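Local coordinates for protein 2-Cys Peroxiredoxin (Plasmodium vivax SaI-1, PDB 2I81) that probably reduces hydrogen peroxide and organic hydroperoxides through a peroxidatic cysteine, at residues I174-Q179 against W192-V197. Residues are numbered along the deposited sequence; the frame is centred on the assembly and turned at random.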
loop_
_atom_site.group_PDB
_atom_site.type_symbol
_atom_site.label_atom_id
_atom_site.label_comp_id
_atom_site.label_asym_id
_atom_site.label_seq_id
_atom_site.Cartn_x
_atom_site.Cartn_y
_atom_site.Cartn_z
ATOM N N ILE A 174 -40.107 13.286 22.969
ATOM C CA ILE A 174 -38.644 13.198 22.962
ATOM C C ILE A 174 -38.015 14.572 23.210
ATOM O O ILE A 174 -37.118 14.707 24.046
ATOM C CB ILE A 174 -38.114 12.580 21.627
ATOM C CG1 ILE A 174 -38.517 11.101 21.495
ATOM C CG2 ILE A 174 -36.601 12.751 21.488
ATOM C CD1 ILE A 174 -37.976 10.165 22.582
ATOM N N ILE A 175 -38.503 15.580 22.483
ATOM C CA ILE A 175 -38.064 16.970 22.650
ATOM C C ILE A 175 -38.305 17.439 24.086
ATOM O O ILE A 175 -37.429 18.053 24.699
ATOM C CB ILE A 175 -38.774 17.931 21.650
ATOM C CG1 ILE A 175 -38.386 17.597 20.205
ATOM C CG2 ILE A 175 -38.424 19.392 21.949
ATOM C CD1 ILE A 175 -39.344 18.143 19.156
ATOM N N ASP A 176 -39.489 17.129 24.615
ATOM C CA ASP A 176 -39.845 17.464 25.992
ATOM C C ASP A 176 -38.917 16.805 27.012
ATOM O O ASP A 176 -38.524 17.439 27.992
ATOM C CB ASP A 176 -41.303 17.090 26.284
ATOM C CG ASP A 176 -42.296 18.068 25.676
ATOM O OD1 ASP A 176 -41.904 19.209 25.346
ATOM O OD2 ASP A 176 -43.480 17.697 25.535
ATOM N N ALA A 177 -38.572 15.540 26.773
ATOM C CA ALA A 177 -37.697 14.781 27.669
ATOM C C ALA A 177 -36.268 15.321 27.686
ATOM O O ALA A 177 -35.647 15.416 28.748
ATOM C CB ALA A 177 -37.708 13.301 27.301
ATOM N N ILE A 178 -35.759 15.670 26.505
ATOM C CA ILE A 178 -34.412 16.227 26.353
ATOM C C ILE A 178 -34.305 17.600 27.013
ATOM O O ILE A 178 -33.333 17.884 27.720
ATOM C CB ILE A 178 -33.990 16.301 24.860
ATOM C CG1 ILE A 178 -33.810 14.888 24.298
ATOM C CG2 ILE A 178 -32.687 17.095 24.688
ATOM C CD1 ILE A 178 -33.881 14.795 22.802
ATOM N N GLN A 179 -35.313 18.438 26.786
ATOM C CA GLN A 179 -35.348 19.783 27.355
ATOM C C GLN A 179 -35.559 19.759 28.869
ATOM O O GLN A 179 -35.086 20.653 29.578
ATOM C CB GLN A 179 -36.407 20.641 26.657
ATOM C CG GLN A 179 -36.038 20.980 25.216
ATOM C CD GLN A 179 -37.087 21.803 24.494
ATOM O OE1 GLN A 179 -38.252 21.854 24.894
ATOM N NE2 GLN A 179 -36.676 22.453 23.413
ATOM N N TRP A 192 -42.004 8.657 29.856
ATOM C CA TRP A 192 -42.135 9.951 30.535
ATOM C C TRP A 192 -42.873 11.011 29.707
ATOM O O TRP A 192 -42.513 11.264 28.557
ATOM C CB TRP A 192 -40.750 10.470 30.941
ATOM C CG TRP A 192 -40.775 11.772 31.690
ATOM C CD1 TRP A 192 -40.849 11.934 33.043
ATOM C CD2 TRP A 192 -40.719 13.092 31.130
ATOM N NE1 TRP A 192 -40.847 13.270 33.362
ATOM C CE2 TRP A 192 -40.766 14.003 32.208
ATOM C CE3 TRP A 192 -40.636 13.593 29.823
ATOM C CZ2 TRP A 192 -40.736 15.389 32.020
ATOM C CZ3 TRP A 192 -40.607 14.972 29.638
ATOM C CH2 TRP A 192 -40.654 15.851 30.732
ATOM N N GLN A 193 -43.900 11.620 30.302
ATOM C CA GLN A 193 -44.543 12.811 29.733
ATOM C C GLN A 193 -44.280 14.005 30.636
ATOM O O GLN A 193 -43.735 13.861 31.731
ATOM C CB GLN A 193 -46.068 12.655 29.633
ATOM C CG GLN A 193 -46.599 11.266 29.340
ATOM C CD GLN A 193 -46.381 10.836 27.906
ATOM O OE1 GLN A 193 -46.397 11.654 26.982
ATOM N NE2 GLN A 193 -46.183 9.538 27.709
ATOM N N LYS A 194 -44.687 15.183 30.171
ATOM C CA LYS A 194 -44.915 16.310 31.061
ATOM C C LYS A 194 -46.333 16.164 31.612
ATOM O O LYS A 194 -47.270 15.933 30.843
ATOM C CB LYS A 194 -44.815 17.632 30.302
ATOM C CG LYS A 194 -43.436 17.928 29.728
ATOM C CD LYS A 194 -43.423 19.320 29.127
ATOM C CE LYS A 194 -42.006 19.890 29.102
ATOM N NZ LYS A 194 -41.978 21.253 28.504
ATOM N N GLY A 195 -46.509 16.274 32.928
ATOM C CA GLY A 195 -45.418 16.385 33.880
ATOM C C GLY A 195 -45.408 15.155 34.763
ATOM O O GLY A 195 -45.750 15.225 35.947
ATOM N N LYS A 196 -45.039 14.020 34.171
ATOM C CA LYS A 196 -44.834 12.787 34.924
ATOM C C LYS A 196 -43.558 12.904 35.757
ATOM O O LYS A 196 -42.723 13.780 35.509
ATOM C CB LYS A 196 -44.767 11.574 33.988
ATOM C CG LYS A 196 -46.135 11.055 33.543
ATOM C CD LYS A 196 -46.040 9.816 32.650
ATOM C CE LYS A 196 -45.809 8.531 33.445
ATOM N NZ LYS A 196 -44.350 8.249 33.673
ATOM N N VAL A 197 -43.416 12.024 36.745
ATOM C CA VAL A 197 -42.295 12.087 37.683
ATOM C C VAL A 197 -40.964 11.664 37.044
ATOM O O VAL A 197 -40.860 10.593 36.441
ATOM C CB VAL A 197 -42.598 11.304 39.005
ATOM C CG1 VAL A 197 -42.975 9.847 38.730
ATOM C CG2 VAL A 197 -41.439 11.406 39.997
#
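Trp192 packs its indole against the backbone of Asp176 and Ala177, a loop-on-helix packing contact in which the segment 192-197, in the loop after helix 168-184, folds back on that helix. The six-membered ring does the touching: Trp192 CZ3 lies 3.5 Å from Ala177 CA, and Ala177 CB is 3.9 Å from Trp192 CE3. Trp192 CH2 also comes within 3.8 Å of Asp176 O. With CG anti to the backbone N (chi1 -178°), the ring reaches the helix while Trp192 NE1 turns back on its own loop and donates a weak, bent hydrogen bond to Lys196 O (2.9 Å, 125°). Within the same loop, Lys196 N bonds back to Gln193 O (2.8 Å), closing the turn. The plane of His180 meets the indole at about 50°, and Arg173 NH1 bonds the carbonyl of Trp192. In the thioredoxin-like fold of peroxiredoxins, this helix lies on the central sheet: Ile174, Ile175 and Ile178 pack on Leu147 of strand 140-148, while Ala177 and Ile178 also meet Ile164 of the second subunit. Farther out, the extended Lys194 chain crosses the Asp176 side chain at about a right angle, Lys194 CD 3.8 Å from Asp176 CG. Lys194 NZ ends 3.8 Å from Asp176 OD1, a long salt bridge that is probably weak beside the one the same oxygen makes with Arg85. Two cations near one carboxylate would be expected to favour its ionised form.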